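Local coordinates for Serine/threonine-protein kinase PknE (Mycobacterium tuberculosis, PDB 2H34) that transfers phosphate from ATP to serine and threonine residues of proteins, and probably supports survival of the bacterium in its host during infection, at residues R58-S72 and H100-R114. Sequence-based numbering, arbitrary orientation.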
loop_
_atom_site.group_PDB
_atom_site.type_symbol
_atom_site.label_atom_id
_atom_site.label_comp_id
_atom_site.label_asym_id
_atom_site.label_seq_id
_atom_site.Cartn_x
_atom_site.Cartn_y
_atom_site.Cartn_z
ATOM N N ARG A 58 4.996 -9.930 -27.298
ATOM C CA ARG A 58 4.982 -8.477 -27.128
ATOM C C ARG A 58 6.392 -7.866 -26.982
ATOM O O ARG A 58 6.557 -6.652 -27.021
ATOM C CB ARG A 58 4.007 -8.085 -25.995
ATOM C CG ARG A 58 2.509 -8.244 -26.413
ATOM C CD ARG A 58 1.615 -9.043 -25.423
ATOM N NE ARG A 58 0.625 -8.215 -24.713
ATOM C CZ ARG A 58 -0.564 -8.643 -24.266
ATOM N NH1 ARG A 58 -0.952 -9.900 -24.457
ATOM N NH2 ARG A 58 -1.385 -7.805 -23.640
ATOM N N GLU A 59 7.403 -8.725 -26.860
ATOM C CA GLU A 59 8.817 -8.324 -26.914
ATOM C C GLU A 59 9.239 -7.318 -25.837
ATOM O O GLU A 59 9.971 -6.360 -26.109
ATOM C CB GLU A 59 9.194 -7.824 -28.315
ATOM C CG GLU A 59 8.930 -8.840 -29.432
ATOM C CD GLU A 59 9.684 -8.531 -30.722
ATOM O OE1 GLU A 59 10.648 -7.737 -30.685
ATOM O OE2 GLU A 59 9.318 -9.083 -31.775
ATOM N N ARG A 60 8.796 -7.560 -24.607
ATOM C CA ARG A 60 9.106 -6.686 -23.476
ATOM C C ARG A 60 9.149 -7.479 -22.178
ATOM O O ARG A 60 8.635 -8.600 -22.114
ATOM C CB ARG A 60 8.062 -5.570 -23.369
ATOM C CG ARG A 60 6.687 -6.034 -22.938
ATOM C CD ARG A 60 5.736 -4.877 -22.904
ATOM N NE ARG A 60 4.351 -5.322 -22.814
ATOM C CZ ARG A 60 3.296 -4.522 -22.910
ATOM N NH1 ARG A 60 3.462 -3.222 -23.099
ATOM N NH2 ARG A 60 2.075 -5.026 -22.822
ATOM N N ILE A 61 9.756 -6.905 -21.146
ATOM C CA ILE A 61 9.837 -7.581 -19.858
ATOM C C ILE A 61 8.744 -7.071 -18.944
ATOM O O ILE A 61 8.647 -5.866 -18.686
ATOM C CB ILE A 61 11.201 -7.393 -19.149
ATOM C CG1 ILE A 61 12.367 -7.431 -20.152
ATOM C CG2 ILE A 61 11.369 -8.458 -18.055
ATOM C CD1 ILE A 61 13.611 -6.654 -19.698
ATOM N N VAL A 62 7.932 -7.994 -18.445
ATOM C CA VAL A 62 6.775 -7.636 -17.637
ATOM C C VAL A 62 6.799 -8.347 -16.291
ATOM O O VAL A 62 7.538 -9.312 -16.104
ATOM C CB VAL A 62 5.440 -7.926 -18.387
ATOM C CG1 VAL A 62 5.346 -7.094 -19.655
ATOM C CG2 VAL A 62 5.306 -9.404 -18.720
ATOM N N ALA A 63 6.001 -7.851 -15.350
ATOM C CA ALA A 63 5.779 -8.546 -14.092
ATOM C C ALA A 63 4.576 -9.463 -14.262
ATOM O O ALA A 63 3.548 -9.052 -14.797
ATOM C CB ALA A 63 5.549 -7.553 -12.966
ATOM N N LEU A 64 4.713 -10.712 -13.837
ATOM C CA LEU A 64 3.635 -11.670 -13.996
ATOM C C LEU A 64 3.315 -12.379 -12.693
ATOM O O LEU A 64 4.171 -13.044 -12.110
ATOM C CB LEU A 64 3.970 -12.677 -15.096
ATOM C CG LEU A 64 2.973 -13.817 -15.343
ATOM C CD1 LEU A 64 1.603 -13.300 -15.756
ATOM C CD2 LEU A 64 3.511 -14.778 -16.391
ATOM N N LYS A 65 2.074 -12.220 -12.245
ATOM C CA LYS A 65 1.597 -12.890 -11.050
ATOM C C LYS A 65 0.932 -14.194 -11.441
ATOM O O LYS A 65 0.059 -14.211 -12.308
ATOM C CB LYS A 65 0.604 -12.006 -10.296
ATOM C CG LYS A 65 -0.036 -12.685 -9.087
ATOM C CD LYS A 65 -1.154 -11.851 -8.480
ATOM C CE LYS A 65 -0.614 -10.826 -7.500
ATOM N NZ LYS A 65 -1.635 -9.784 -7.206
ATOM N N LEU A 66 1.356 -15.282 -10.797
ATOM C CA LEU A 66 0.767 -16.607 -11.008
ATOM C C LEU A 66 0.150 -17.129 -9.726
ATOM O O LEU A 66 0.847 -17.319 -8.727
ATOM C CB LEU A 66 1.822 -17.599 -11.488
ATOM C CG LEU A 66 2.396 -17.399 -12.886
ATOM C CD1 LEU A 66 3.597 -18.310 -13.074
ATOM C CD2 LEU A 66 1.337 -17.666 -13.945
HETATM N N MSE A 67 -1.158 -17.371 -9.763
HETATM C CA MSE A 67 -1.881 -17.846 -8.582
HETATM C C MSE A 67 -1.515 -19.321 -8.332
HETATM O O MSE A 67 -1.957 -20.182 -9.180
HETATM C CB MSE A 67 -3.389 -17.691 -8.769
HETATM C CG MSE A 67 -3.813 -16.549 -9.706
HETATM SE SE MSE A 67 -3.497 -14.717 -9.059
HETATM C CE MSE A 67 -4.872 -13.749 -10.125
ATOM N N SER A 68 -0.279 -19.528 -8.065
ATOM C CA SER A 68 0.437 -20.828 -8.109
ATOM C C SER A 68 -0.307 -22.074 -7.613
ATOM O O SER A 68 -1.322 -22.001 -6.914
ATOM C CB SER A 68 1.725 -20.721 -7.317
ATOM O OG SER A 68 2.578 -21.824 -7.578
ATOM N N GLU A 69 0.086 -22.971 -8.006
ATOM C CA GLU A 69 -0.242 -24.373 -7.660
ATOM C C GLU A 69 -1.731 -24.710 -7.841
ATOM O O GLU A 69 -2.253 -25.730 -7.308
ATOM C CB GLU A 69 0.225 -24.653 -6.221
ATOM C CG GLU A 69 -0.128 -26.027 -5.636
ATOM C CD GLU A 69 0.256 -27.210 -6.516
ATOM O OE1 GLU A 69 1.415 -27.263 -6.981
ATOM O OE2 GLU A 69 -0.601 -28.096 -6.730
ATOM N N THR A 70 -2.412 -23.854 -8.619
ATOM C CA THR A 70 -3.840 -24.062 -8.939
ATOM C C THR A 70 -4.658 -24.283 -7.658
ATOM O O THR A 70 -5.282 -25.335 -7.480
ATOM C CB THR A 70 -4.019 -25.242 -9.950
ATOM O OG1 THR A 70 -3.085 -25.091 -11.025
ATOM C CG2 THR A 70 -5.444 -25.267 -10.505
ATOM N N LEU A 71 -4.624 -23.281 -6.777
ATOM C CA LEU A 71 -5.418 -23.302 -5.548
ATOM C C LEU A 71 -6.878 -22.992 -5.862
ATOM O O LEU A 71 -7.792 -23.485 -5.190
ATOM C CB LEU A 71 -4.859 -22.325 -4.500
ATOM C CG LEU A 71 -5.195 -20.829 -4.564
ATOM C CD1 LEU A 71 -5.219 -20.237 -3.162
ATOM C CD2 LEU A 71 -4.212 -20.077 -5.462
ATOM N N SER A 72 -7.085 -22.190 -6.906
ATOM C CA SER A 72 -8.422 -21.820 -7.348
ATOM C C SER A 72 -8.985 -22.784 -8.391
ATOM O O SER A 72 -9.547 -22.359 -9.404
ATOM C CB SER A 72 -8.422 -20.404 -7.903
ATOM O OG SER A 72 -7.960 -20.402 -9.239
ATOM N N HIS A 100 -1.546 -5.296 -17.952
ATOM C CA HIS A 100 -1.536 -5.574 -19.391
ATOM C C HIS A 100 -2.637 -6.509 -19.806
ATOM O O HIS A 100 -3.353 -6.231 -20.751
ATOM C CB HIS A 100 -0.201 -6.140 -19.857
ATOM C CG HIS A 100 0.947 -5.206 -19.661
ATOM N ND1 HIS A 100 2.193 -5.636 -19.255
ATOM C CD2 HIS A 100 1.037 -3.860 -19.802
ATOM C CE1 HIS A 100 3.001 -4.596 -19.161
ATOM N NE2 HIS A 100 2.324 -3.505 -19.479
ATOM N N ASP A 101 -2.769 -7.617 -19.097
ATOM C CA ASP A 101 -3.641 -8.688 -19.536
ATOM C C ASP A 101 -3.886 -9.632 -18.381
ATOM O O ASP A 101 -3.201 -9.553 -17.364
ATOM C CB ASP A 101 -2.975 -9.434 -20.697
ATOM C CG ASP A 101 -3.913 -10.386 -21.406
ATOM O OD1 ASP A 101 -5.145 -10.227 -21.308
ATOM O OD2 ASP A 101 -3.399 -11.307 -22.070
ATOM N N PHE A 102 -4.873 -10.512 -18.547
ATOM C CA PHE A 102 -5.183 -11.562 -17.580
ATOM C C PHE A 102 -6.125 -12.605 -18.190
ATOM O O PHE A 102 -6.809 -12.333 -19.180
ATOM C CB PHE A 102 -5.785 -10.968 -16.302
ATOM C CG PHE A 102 -6.932 -10.023 -16.545
ATOM C CD1 PHE A 102 -6.705 -8.667 -16.771
ATOM C CD2 PHE A 102 -8.244 -10.480 -16.526
ATOM C CE1 PHE A 102 -7.772 -7.788 -16.985
ATOM C CE2 PHE A 102 -9.313 -9.606 -16.739
ATOM C CZ PHE A 102 -9.074 -8.264 -16.968
ATOM N N GLY A 103 -6.152 -13.796 -17.596
ATOM C CA GLY A 103 -7.024 -14.887 -18.046
ATOM C C GLY A 103 -6.484 -16.233 -17.601
ATOM O O GLY A 103 -5.941 -16.347 -16.499
ATOM N N GLU A 104 -6.626 -17.249 -18.455
ATOM C CA GLU A 104 -6.019 -18.556 -18.200
ATOM C C GLU A 104 -5.081 -19.022 -19.304
ATOM O O GLU A 104 -5.369 -18.851 -20.490
ATOM C CB GLU A 104 -7.086 -19.633 -18.005
ATOM C CG GLU A 104 -6.513 -21.059 -17.962
ATOM C CD GLU A 104 -7.574 -22.134 -18.003
ATOM O OE1 GLU A 104 -7.288 -23.229 -18.541
ATOM O OE2 GLU A 104 -8.687 -21.887 -17.491
ATOM N N ILE A 105 -3.965 -19.619 -18.893
ATOM C CA ILE A 105 -3.191 -20.518 -19.741
ATOM C C ILE A 105 -2.842 -21.745 -18.899
ATOM O O ILE A 105 -2.406 -21.605 -17.756
ATOM C CB ILE A 105 -1.894 -19.858 -20.258
ATOM C CG1 ILE A 105 -2.203 -18.544 -20.978
ATOM C CG2 ILE A 105 -1.138 -20.811 -21.191
ATOM C CD1 ILE A 105 -1.071 -17.550 -20.935
ATOM N N ASP A 106 -3.046 -22.937 -19.463
ATOM C CA ASP A 106 -2.700 -24.207 -18.801
ATOM C C ASP A 106 -3.339 -24.335 -17.424
ATOM O O ASP A 106 -2.660 -24.654 -16.445
ATOM C CB ASP A 106 -1.176 -24.373 -18.653
ATOM C CG ASP A 106 -0.423 -24.126 -19.944
ATOM O OD1 ASP A 106 -0.982 -24.407 -21.031
ATOM O OD2 ASP A 106 0.736 -23.659 -19.862
ATOM N N GLY A 107 -4.638 -24.067 -17.344
ATOM C CA GLY A 107 -5.326 -24.067 -16.059
ATOM C C GLY A 107 -4.966 -22.877 -15.182
ATOM O O GLY A 107 -5.833 -22.335 -14.495
ATOM N N GLN A 108 -3.694 -22.468 -15.215
ATOM C CA GLN A 108 -3.170 -21.401 -14.346
ATOM C C GLN A 108 -3.734 -20.029 -14.703
ATOM O O GLN A 108 -3.706 -19.613 -15.867
ATOM C CB GLN A 108 -1.633 -21.357 -14.397
ATOM C CG GLN A 108 -0.955 -20.926 -13.089
ATOM C CD GLN A 108 -0.396 -22.106 -12.290
ATOM O OE1 GLN A 108 0.490 -22.827 -12.758
ATOM N NE2 GLN A 108 -0.908 -22.297 -11.074
ATOM N N LEU A 109 -4.246 -19.334 -13.691
ATOM C CA LEU A 109 -4.739 -17.969 -13.859
ATOM C C LEU A 109 -3.615 -16.963 -13.661
ATOM O O LEU A 109 -2.878 -17.017 -12.678
ATOM C CB LEU A 109 -5.913 -17.674 -12.919
ATOM C CG LEU A 109 -7.213 -18.462 -13.146
ATOM C CD1 LEU A 109 -8.393 -17.819 -12.418
ATOM C CD2 LEU A 109 -7.535 -18.600 -14.630
ATOM N N TYR A 110 -3.491 -16.047 -14.609
ATOM C CA TYR A 110 -2.376 -15.127 -14.628
ATOM C C TYR A 110 -2.841 -13.669 -14.671
ATOM O O TYR A 110 -3.958 -13.372 -15.111
ATOM C CB TYR A 110 -1.466 -15.455 -15.817
ATOM C CG TYR A 110 -2.006 -15.031 -17.173
ATOM C CD1 TYR A 110 -2.980 -15.783 -17.833
ATOM C CD2 TYR A 110 -1.525 -13.880 -17.802
ATOM C CE1 TYR A 110 -3.468 -15.387 -19.081
ATOM C CE2 TYR A 110 -2.005 -13.477 -19.044
ATOM C CZ TYR A 110 -2.971 -14.232 -19.678
ATOM O OH TYR A 110 -3.435 -13.822 -20.907
ATOM N N VAL A 111 -1.981 -12.777 -14.178
ATOM C CA VAL A 111 -2.124 -11.335 -14.377
ATOM C C VAL A 111 -0.790 -10.753 -14.842
ATOM O O VAL A 111 0.224 -10.852 -14.153
ATOM C CB VAL A 111 -2.619 -10.605 -13.109
ATOM C CG1 VAL A 111 -2.661 -9.109 -13.347
ATOM C CG2 VAL A 111 -4.003 -11.102 -12.704
ATOM N N ASP A 112 -0.805 -10.164 -16.031
ATOM C CA ASP A 112 0.381 -9.587 -16.635
ATOM C C ASP A 112 0.359 -8.089 -16.418
ATOM O O ASP A 112 -0.590 -7.414 -16.801
ATOM C CB ASP A 112 0.401 -9.912 -18.130
ATOM C CG ASP A 112 1.350 -9.029 -18.921
ATOM O OD1 ASP A 112 1.919 -8.070 -18.361
ATOM O OD2 ASP A 112 1.520 -9.294 -20.127
HETATM N N MSE A 113 1.421 -7.566 -15.821
HETATM C CA MSE A 113 1.483 -6.143 -15.503
HETATM C C MSE A 113 2.831 -5.525 -15.828
HETATM O O MSE A 113 3.829 -6.232 -15.981
HETATM C CB MSE A 113 1.152 -5.919 -14.033
HETATM C CG MSE A 113 1.626 -7.039 -13.153
HETATM SE SE MSE A 113 1.206 -6.819 -11.282
HETATM C CE MSE A 113 -0.600 -7.651 -11.186
ATOM N N ARG A 114 2.827 -4.198 -15.935
ATOM C CA ARG A 114 4.019 -3.368 -16.116
ATOM C C ARG A 114 5.053 -3.621 -15.012
ATOM O O ARG A 114 4.712 -3.711 -13.826
ATOM C CB ARG A 114 3.579 -1.895 -16.145
ATOM C CG ARG A 114 4.642 -0.846 -16.463
ATOM C CD ARG A 114 4.140 0.056 -17.587
ATOM N NE ARG A 114 4.406 1.478 -17.381
ATOM C CZ ARG A 114 4.090 2.430 -18.258
ATOM N NH1 ARG A 114 3.505 2.108 -19.400
ATOM N NH2 ARG A 114 4.351 3.707 -18.002
#
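In the five-stranded antiparallel sheet of the kinase N-lobe, strand 60-66 pairs with strand 108-114, the second arm of the hairpin 100-114. Ala63 and Met113 form one hydrogen-bonded pair, Lys65 and Val111 the next. Lys65 N donates to Val111 O at 3.0 Å. Ala63, Lys65, Val111 and Met113 line one face of the sheet. Lys65, predicted to bind ATP, makes a salt bridge with Asp177; it matches the kinase beta3 lysine, and Asp177 probably belongs to the DFG motif. On the other face, the CD1 branch of Leu64 packs on Tyr110 CB at 3.8 Å and also meets the edge of the tyrosine ring. CD2 of Leu66 lies against the same CB.

At one end, the guanidinium of Arg60 stacks flat on the His100 ring, planes 16° apart, with NH2 over the ring centre. The Arg60 side chain runs extended from CG to NE, which carries the group across to the ring. His100 ND1 donates to Asp112 OD1 at 2.6 Å, on the syn side but 34° out of the carboxylate plane; this bond helps fix the ring's rotation. Val62 CG1 touches the ring edge, 3.5 Å from CE1 of His100. Arg58 adds a long salt bridge to Asp101, whose OD2 also accepts from Tyr110 OH.

At the other end, the side chain of Gln108 bends at chi2 (101°) and its NE2 donates to Met67 O at 3.0 Å. Met67 CE meets Val111 CG2.

Strand 49-55 pairs with the other edge of strand 60-66. Tyr36 of strand 36-44 packs on Val62, Leu64 and Tyr110, while helix 75-88 brings Met81 against Met67, Ser72 and Leu109.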